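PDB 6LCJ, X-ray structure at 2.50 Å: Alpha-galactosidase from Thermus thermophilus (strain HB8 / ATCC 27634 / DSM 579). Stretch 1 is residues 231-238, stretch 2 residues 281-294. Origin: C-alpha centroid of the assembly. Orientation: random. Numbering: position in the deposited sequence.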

ATOM      1  N   GLY E 231      19.801  51.647  -8.002  1.00 34.07           N
ATOM      2  CA  GLY E 231      19.753  50.199  -8.153  1.00 28.28           C
ATOM      3  C   GLY E 231      18.318  49.716  -8.206  1.00 32.37           C
ATOM      4  O   GLY E 231      17.452  50.262  -7.518  1.00 30.58           O
ATOM      5  N   LEU E 232      18.067  48.693  -9.035  1.00 30.91           N
ATOM      6  CA  LEU E 232      16.728  48.146  -9.207  1.00 28.64           C
ATOM      7  C   LEU E 232      16.790  46.622  -9.281  1.00 32.19           C
ATOM      8  O   LEU E 232      17.777  46.040  -9.748  1.00 28.54           O
ATOM      9  N   TRP E 233      15.708  45.989  -8.822  1.00 31.60           N
ATOM     10  CA  TRP E 233      15.568  44.545  -8.670  1.00 30.13           C
ATOM     11  C   TRP E 233      14.611  43.985  -9.717  1.00 32.14           C
ATOM     12  O   TRP E 233      13.521  44.526  -9.914  1.00 30.03           O
ATOM     13  N   PHE E 234      14.994  42.873 -10.354  1.00 32.67           N
ATOM     14  CA  PHE E 234      14.092  42.118 -11.226  1.00 32.38           C
ATOM     15  C   PHE E 234      14.182  40.627 -10.922  1.00 29.40           C
ATOM     16  O   PHE E 234      15.187  40.142 -10.410  1.00 31.72           O
ATOM     17  N   ALA E 235      13.119  39.895 -11.277  1.00 33.13           N
ATOM     18  CA  ALA E 235      13.124  38.430 -11.363  1.00 31.82           C
ATOM     19  C   ALA E 235      12.717  38.093 -12.792  1.00 33.22           C
ATOM     20  O   ALA E 235      11.578  37.676 -13.043  1.00 33.18           O
ATOM     21  N   PRO E 236      13.630  38.257 -13.756  1.00 35.18           N
ATOM     22  CA  PRO E 236      13.197  38.398 -15.159  1.00 32.56           C
ATOM     23  C   PRO E 236      12.548  37.155 -15.769  1.00 33.40           C
ATOM     24  O   PRO E 236      11.701  37.305 -16.658  1.00 34.28           O
ATOM     25  N   PHE E 237      12.895  35.942 -15.333  1.00 32.78           N
ATOM     26  CA  PHE E 237      12.361  34.727 -15.938  1.00 30.40           C
ATOM     27  C   PHE E 237      11.287  34.056 -15.091  1.00 32.94           C
ATOM     28  O   PHE E 237      10.979  32.875 -15.312  1.00 28.40           O
ATOM     29  N   LEU E 238      10.687  34.787 -14.160  1.00 29.03           N
ATOM     30  CA  LEU E 238       9.709  34.245 -13.239  1.00 27.18           C
ATOM     31  C   LEU E 238       8.351  34.861 -13.521  1.00 32.67           C
ATOM     32  O   LEU E 238       8.248  36.056 -13.803  1.00 36.53           O
ATOM     33  N   GLU E 281      13.038  34.710 -28.193  1.00 32.52           N
ATOM     34  CA  GLU E 281      12.155  35.845 -27.972  1.00 35.67           C
ATOM     35  C   GLU E 281      12.100  36.228 -26.498  1.00 39.24           C
ATOM     36  O   GLU E 281      12.024  37.415 -26.156  1.00 39.90           O
ATOM     37  N   VAL E 282      12.139  35.236 -25.608  1.00 38.13           N
ATOM     38  CA  VAL E 282      12.088  35.518 -24.180  1.00 32.22           C
ATOM     39  C   VAL E 282      13.382  36.171 -23.726  1.00 30.85           C
ATOM     40  O   VAL E 282      13.368  37.159 -22.986  1.00 32.22           O
ATOM     41  N   VAL E 283      14.519  35.630 -24.167  1.00 29.85           N
ATOM     42  CA  VAL E 283      15.813  36.239 -23.867  1.00 33.81           C
ATOM     43  C   VAL E 283      15.863  37.676 -24.364  1.00 35.96           C
ATOM     44  O   VAL E 283      16.412  38.559 -23.698  1.00 38.30           O
ATOM     45  N   GLU E 284      15.322  37.921 -25.557  1.00 38.06           N
ATOM     46  CA  GLU E 284      15.278  39.273 -26.107  1.00 41.08           C
ATOM     47  C   GLU E 284      14.456  40.193 -25.215  1.00 39.15           C
ATOM     48  O   GLU E 284      14.840  41.343 -24.963  1.00 34.25           O
ATOM     49  N   TRP E 285      13.320  39.691 -24.727  1.00 33.87           N
ATOM     50  CA  TRP E 285      12.456  40.466 -23.846  1.00 32.54           C
ATOM     51  C   TRP E 285      13.146  40.754 -22.511  1.00 34.61           C
ATOM     52  O   TRP E 285      13.090  41.884 -22.007  1.00 32.71           O
ATOM     53  N   ALA E 286      13.825  39.756 -21.938  1.00 30.74           N
ATOM     54  CA  ALA E 286      14.517  39.982 -20.671  1.00 35.30           C
ATOM     55  C   ALA E 286      15.681  40.955 -20.848  1.00 32.42           C
ATOM     56  O   ALA E 286      15.907  41.817 -19.991  1.00 30.38           O
ATOM     57  N   ALA E 287      16.419  40.843 -21.958  1.00 29.08           N
ATOM     58  CA  ALA E 287      17.429  41.853 -22.263  1.00 34.53           C
ATOM     59  C   ALA E 287      16.810  43.242 -22.422  1.00 33.73           C
ATOM     60  O   ALA E 287      17.434  44.240 -22.055  1.00 36.62           O
ATOM     61  N   ASP E 288      15.586  43.333 -22.941  1.00 33.86           N
ATOM     62  CA  ASP E 288      14.925  44.630 -23.013  1.00 36.34           C
ATOM     63  C   ASP E 288      14.535  45.158 -21.644  1.00 34.32           C
ATOM     64  O   ASP E 288      14.336  46.369 -21.505  1.00 35.42           O
ATOM     65  N   LEU E 289      14.384  44.280 -20.642  1.00 37.30           N
ATOM     66  CA  LEU E 289      14.195  44.745 -19.266  1.00 35.10           C
ATOM     67  C   LEU E 289      15.459  45.415 -18.742  1.00 31.34           C
ATOM     68  O   LEU E 289      15.394  46.474 -18.108  1.00 32.62           O
ATOM     69  N   VAL E 290      16.615  44.818 -19.013  1.00 27.73           N
ATOM     70  CA  VAL E 290      17.876  45.454 -18.668  1.00 28.57           C
ATOM     71  C   VAL E 290      18.022  46.782 -19.397  1.00 34.39           C
ATOM     72  O   VAL E 290      18.336  47.813 -18.791  1.00 37.48           O
ATOM     73  N   ARG E 291      17.792  46.782 -20.715  1.00 37.41           N
ATOM     74  CA  ARG E 291      17.868  48.022 -21.485  1.00 36.13           C
ATOM     75  C   ARG E 291      16.892  49.081 -20.959  1.00 34.97           C
ATOM     76  O   ARG E 291      17.257  50.252 -20.810  1.00 35.36           O
ATOM     77  N   LYS E 292      15.656  48.693 -20.643  1.00 28.75           N
ATOM     78  CA  LYS E 292      14.730  49.678 -20.087  1.00 33.44           C
ATOM     79  C   LYS E 292      15.236  50.250 -18.756  1.00 40.96           C
ATOM     80  O   LYS E 292      15.088  51.451 -18.494  1.00 43.80           O
ATOM     81  N   ALA E 293      15.837  49.412 -17.899  1.00 37.61           N
ATOM     82  CA  ALA E 293      16.287  49.902 -16.597  1.00 36.27           C
ATOM     83  C   ALA E 293      17.457  50.870 -16.739  1.00 35.41           C
ATOM     84  O   ALA E 293      17.515  51.884 -16.034  1.00 35.38           O
ATOM     85  N   LEU E 294      18.397  50.578 -17.646  1.00 35.13           N
ATOM     86  CA  LEU E 294      19.500  51.504 -17.896  1.00 33.60           C
ATOM     87  C   LEU E 294      18.981  52.838 -18.401  1.00 37.12           C
ATOM     88  O   LEU E 294      19.431  53.899 -17.950  1.00 43.38           O
TER

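A strand laid against a helix in a buried core offers a simple lesson: where no hydrogen bonds join the two elements, their fit depends on apolar side chains, and small residues on the helix can receive larger ones from the facing segment. Residues 231-238 and 281-294 of this alpha-galactosidase illustrate it. The strand, 231-234, runs nearly antiparallel to the helix, at 159°, with a closest axial approach of 10.3 Å, so ascending stretch 1 means descending stretch 2.

Gly231 has no side chain and makes no contact. Leu232 points toward the helix with chi1 t and chi2 p, and its CD2 lies 4.4 Å from CB of Ala293, a light touch at the upper end of the contact range. The alternation of the strand then carries Trp233 out of reach of the helix; its NE1 is hydrogen-bonded elsewhere in the structure.

Phe234 returns toward the helix. With chi1 m and chi2 at 89°, its ring extends to Ala293, where CZ of Phe234 approaches CB of Ala293 to 3.7 Å. The same CZ lies 4.2 Å from the backbone O of Leu289. O of Leu289 already accepts the helical hydrogen bond from N of Ala293, at 3.0 Å, so the phenyl ring packs beside a satisfied carbonyl. Ala293 thus receives both Leu232 and Phe234 on a single methyl group.

Ala235 points away and opens a type I turn ending at Leu238, closed by a hydrogen bond from N of Leu238 to O of Ala235 at 3.2 Å. The turn places Pro236 and Phe237 against the helix. Pro236, its ring C-gamma endo, points sideways, yet its CB reaches CD1 of Leu289 at 4.0 Å and CB of Ala286 at 4.2 Å. Leu289 points toward stretch 1 with chi1 m and chi2 t. The carbonyl O of Pro236 meets the edge of the Trp285 indole, 3.2 Å from CZ3; this is a close contact with a ring carbon, not a hydrogen bond. Trp285 itself starts sideways, and its t rotamer brings the ring end nearer.

Phe237 also leaves the backbone sideways, but chi1 m brings its ring closer. CZ of Phe237 lies 3.9 Å from CB of Ala286, while Val282, chi1 t, places CG1 at the ring edge, 4.0 Å from CE1 of Phe237. Leu238 then passes out of reach. Summed over both sides, 368 Å² is buried between the stretches, with Ala286 and Ala293 each serving two partners from stretch 1.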

ATOM      1  CB  LEU E 232      16.060  48.734 -10.460  1.00 27.92           C
ATOM      2  CG  LEU E 232      14.554  48.574 -10.709  1.00 33.38           C
ATOM      3  CD1 LEU E 232      13.715  49.278  -9.665  1.00 31.66           C
ATOM      4  CD2 LEU E 232      14.206  49.112 -12.093  1.00 34.20           C
ATOM      5  CB  TRP E 233      15.022  44.234  -7.266  1.00 30.14           C
ATOM      6  CG  TRP E 233      14.665  42.798  -6.955  1.00 26.43           C
ATOM      7  CD1 TRP E 233      15.468  41.872  -6.349  1.00 30.94           C
ATOM      8  CD2 TRP E 233      13.413  42.142  -7.194  1.00 27.55           C
ATOM      9  NE1 TRP E 233      14.795  40.685  -6.195  1.00 29.53           N
ATOM     10  CE2 TRP E 233      13.533  40.821  -6.712  1.00 29.83           C
ATOM     11  CE3 TRP E 233      12.201  42.539  -7.766  1.00 32.37           C
ATOM     12  CZ2 TRP E 233      12.491  39.895  -6.796  1.00 27.55           C
ATOM     13  CZ3 TRP E 233      11.160  41.610  -7.844  1.00 29.42           C
ATOM     14  CH2 TRP E 233      11.319  40.309  -7.365  1.00 26.53           C
ATOM     15  CB  PHE E 234      14.412  42.304 -12.718  1.00 33.15           C
ATOM     16  CG  PHE E 234      14.364  43.717 -13.177  1.00 33.79           C
ATOM     17  CD1 PHE E 234      15.497  44.518 -13.107  1.00 35.18           C
ATOM     18  CD2 PHE E 234      13.195  44.248 -13.697  1.00 38.66           C
ATOM     19  CE1 PHE E 234      15.462  45.831 -13.522  1.00 35.74           C
ATOM     20  CE2 PHE E 234      13.142  45.564 -14.129  1.00 39.81           C
ATOM     21  CZ  PHE E 234      14.284  46.360 -14.041  1.00 43.55           C
ATOM     22  CB  ALA E 235      12.185  37.781 -10.344  1.00 27.71           C
ATOM     23  CB  PRO E 236      14.497  38.778 -15.890  1.00 29.92           C
ATOM     24  CG  PRO E 236      15.598  38.369 -14.973  1.00 30.39           C
ATOM     25  CD  PRO E 236      15.077  38.480 -13.585  1.00 30.03           C
ATOM     26  CB  PHE E 237      13.483  33.740 -16.220  1.00 29.01           C
ATOM     27  CG  PHE E 237      14.506  34.273 -17.154  1.00 33.23           C
ATOM     28  CD1 PHE E 237      14.331  34.180 -18.523  1.00 31.21           C
ATOM     29  CD2 PHE E 237      15.654  34.875 -16.665  1.00 30.30           C
ATOM     30  CE1 PHE E 237      15.292  34.675 -19.387  1.00 33.35           C
ATOM     31  CE2 PHE E 237      16.592  35.370 -17.511  1.00 28.25           C
ATOM     32  CZ  PHE E 237      16.431  35.268 -18.872  1.00 31.67           C
ATOM     33  CB  LEU E 238      10.129  34.523 -11.797  1.00 32.12           C
ATOM     34  CG  LEU E 238       9.772  33.517 -10.713  1.00 30.37           C
ATOM     35  CD1 LEU E 238      10.513  32.237 -10.928  1.00 25.28           C
ATOM     36  CD2 LEU E 238      10.127  34.117  -9.385  1.00 28.38           C
ATOM     37  CB  GLU E 281      10.766  35.512 -28.488  1.00 38.97           C
ATOM     38  CG  GLU E 281       9.931  36.684 -28.889  1.00 44.35           C
ATOM     39  CD  GLU E 281       8.732  36.250 -29.715  1.00 49.64           C
ATOM     40  OE1 GLU E 281       8.804  35.157 -30.330  1.00 49.11           O
ATOM     41  OE2 GLU E 281       7.726  37.002 -29.743  1.00 51.03           O
ATOM     42  CB  VAL E 282      11.800  34.226 -23.398  1.00 36.71           C
ATOM     43  CG1 VAL E 282      12.225  34.367 -21.933  1.00 30.98           C
ATOM     44  CG2 VAL E 282      10.334  33.849 -23.530  1.00 34.70           C
ATOM     45  CB  VAL E 283      16.943  35.407 -24.490  1.00 33.69           C
ATOM     46  CG1 VAL E 283      18.275  36.053 -24.210  1.00 31.21           C
ATOM     47  CG2 VAL E 283      16.893  33.999 -23.969  1.00 37.62           C
ATOM     48  CB  GLU E 284      14.691  39.206 -27.516  1.00 44.69           C
ATOM     49  CG  GLU E 284      14.766  40.446 -28.366  1.00 53.11           C
ATOM     50  CD  GLU E 284      14.188  40.181 -29.759  1.00 67.04           C
ATOM     51  OE1 GLU E 284      14.834  39.438 -30.545  1.00 68.99           O
ATOM     52  OE2 GLU E 284      13.077  40.685 -30.052  1.00 68.08           O
ATOM     53  CB  TRP E 285      11.145  39.699 -23.669  1.00 30.84           C
ATOM     54  CG  TRP E 285      10.157  40.226 -22.692  1.00 33.68           C
ATOM     55  CD1 TRP E 285       9.120  41.087 -22.950  1.00 33.29           C
ATOM     56  CD2 TRP E 285      10.061  39.886 -21.304  1.00 33.68           C
ATOM     57  NE1 TRP E 285       8.399  41.318 -21.799  1.00 38.32           N
ATOM     58  CE2 TRP E 285       8.957  40.592 -20.776  1.00 38.66           C
ATOM     59  CE3 TRP E 285      10.801  39.062 -20.456  1.00 33.26           C
ATOM     60  CZ2 TRP E 285       8.586  40.500 -19.433  1.00 38.00           C
ATOM     61  CZ3 TRP E 285      10.421  38.966 -19.122  1.00 30.88           C
ATOM     62  CH2 TRP E 285       9.326  39.675 -18.628  1.00 32.28           C
ATOM     63  CB  ALA E 286      14.993  38.654 -20.069  1.00 30.61           C
ATOM     64  CB  ALA E 287      18.210  41.462 -23.516  1.00 28.71           C
ATOM     65  CB  ASP E 288      13.677  44.558 -23.889  1.00 34.09           C
ATOM     66  CG  ASP E 288      14.006  44.399 -25.347  1.00 44.90           C
ATOM     67  OD1 ASP E 288      15.212  44.441 -25.699  1.00 50.49           O
ATOM     68  OD2 ASP E 288      13.059  44.230 -26.146  1.00 52.32           O
ATOM     69  CB  LEU E 289      13.805  43.584 -18.356  1.00 31.05           C
ATOM     70  CG  LEU E 289      12.426  42.956 -18.525  1.00 33.36           C
ATOM     71  CD1 LEU E 289      12.353  41.694 -17.683  1.00 29.98           C
ATOM     72  CD2 LEU E 289      11.334  43.941 -18.139  1.00 27.28           C
ATOM     73  CB  VAL E 290      19.046  44.509 -18.973  1.00 28.27           C
ATOM     74  CG1 VAL E 290      20.353  45.260 -18.882  1.00 27.77           C
ATOM     75  CG2 VAL E 290      19.021  43.316 -18.005  1.00 33.37           C
ATOM     76  CB  ARG E 291      17.624  47.726 -22.968  1.00 37.92           C
ATOM     77  CG  ARG E 291      18.722  46.855 -23.576  1.00 40.87           C
ATOM     78  CD  ARG E 291      18.538  46.619 -25.082  1.00 46.28           C
ATOM     79  NE  ARG E 291      19.615  45.817 -25.690  1.00 48.46           N
ATOM     80  CZ  ARG E 291      20.930  46.089 -25.619  1.00 46.74           C
ATOM     81  NH1 ARG E 291      21.378  47.147 -24.947  1.00 43.59           N
ATOM     82  NH2 ARG E 291      21.816  45.291 -26.215  1.00 38.36           N
ATOM     83  CB  LYS E 292      13.346  49.068 -19.913  1.00 23.60           C
ATOM     84  CG  LYS E 292      12.452  49.869 -19.022  1.00 31.03           C
ATOM     85  CD  LYS E 292      11.005  49.438 -19.151  1.00 33.08           C
ATOM     86  CE  LYS E 292      10.867  47.951 -18.913  1.00 35.17           C
ATOM     87  NZ  LYS E 292       9.533  47.598 -18.382  1.00 39.12           N
ATOM     88  CB  ALA E 293      16.662  48.733 -15.683  1.00 31.71           C
ATOM     89  CB  LEU E 294      20.482  50.930 -18.908  1.00 26.82           C
ATOM     90  CG  LEU E 294      21.264  49.663 -18.612  1.00 33.41           C
ATOM     91  CD1 LEU E 294      22.503  49.633 -19.466  1.00 32.46           C
ATOM     92  CD2 LEU E 294      21.625  49.562 -17.144  1.00 34.67           C
TER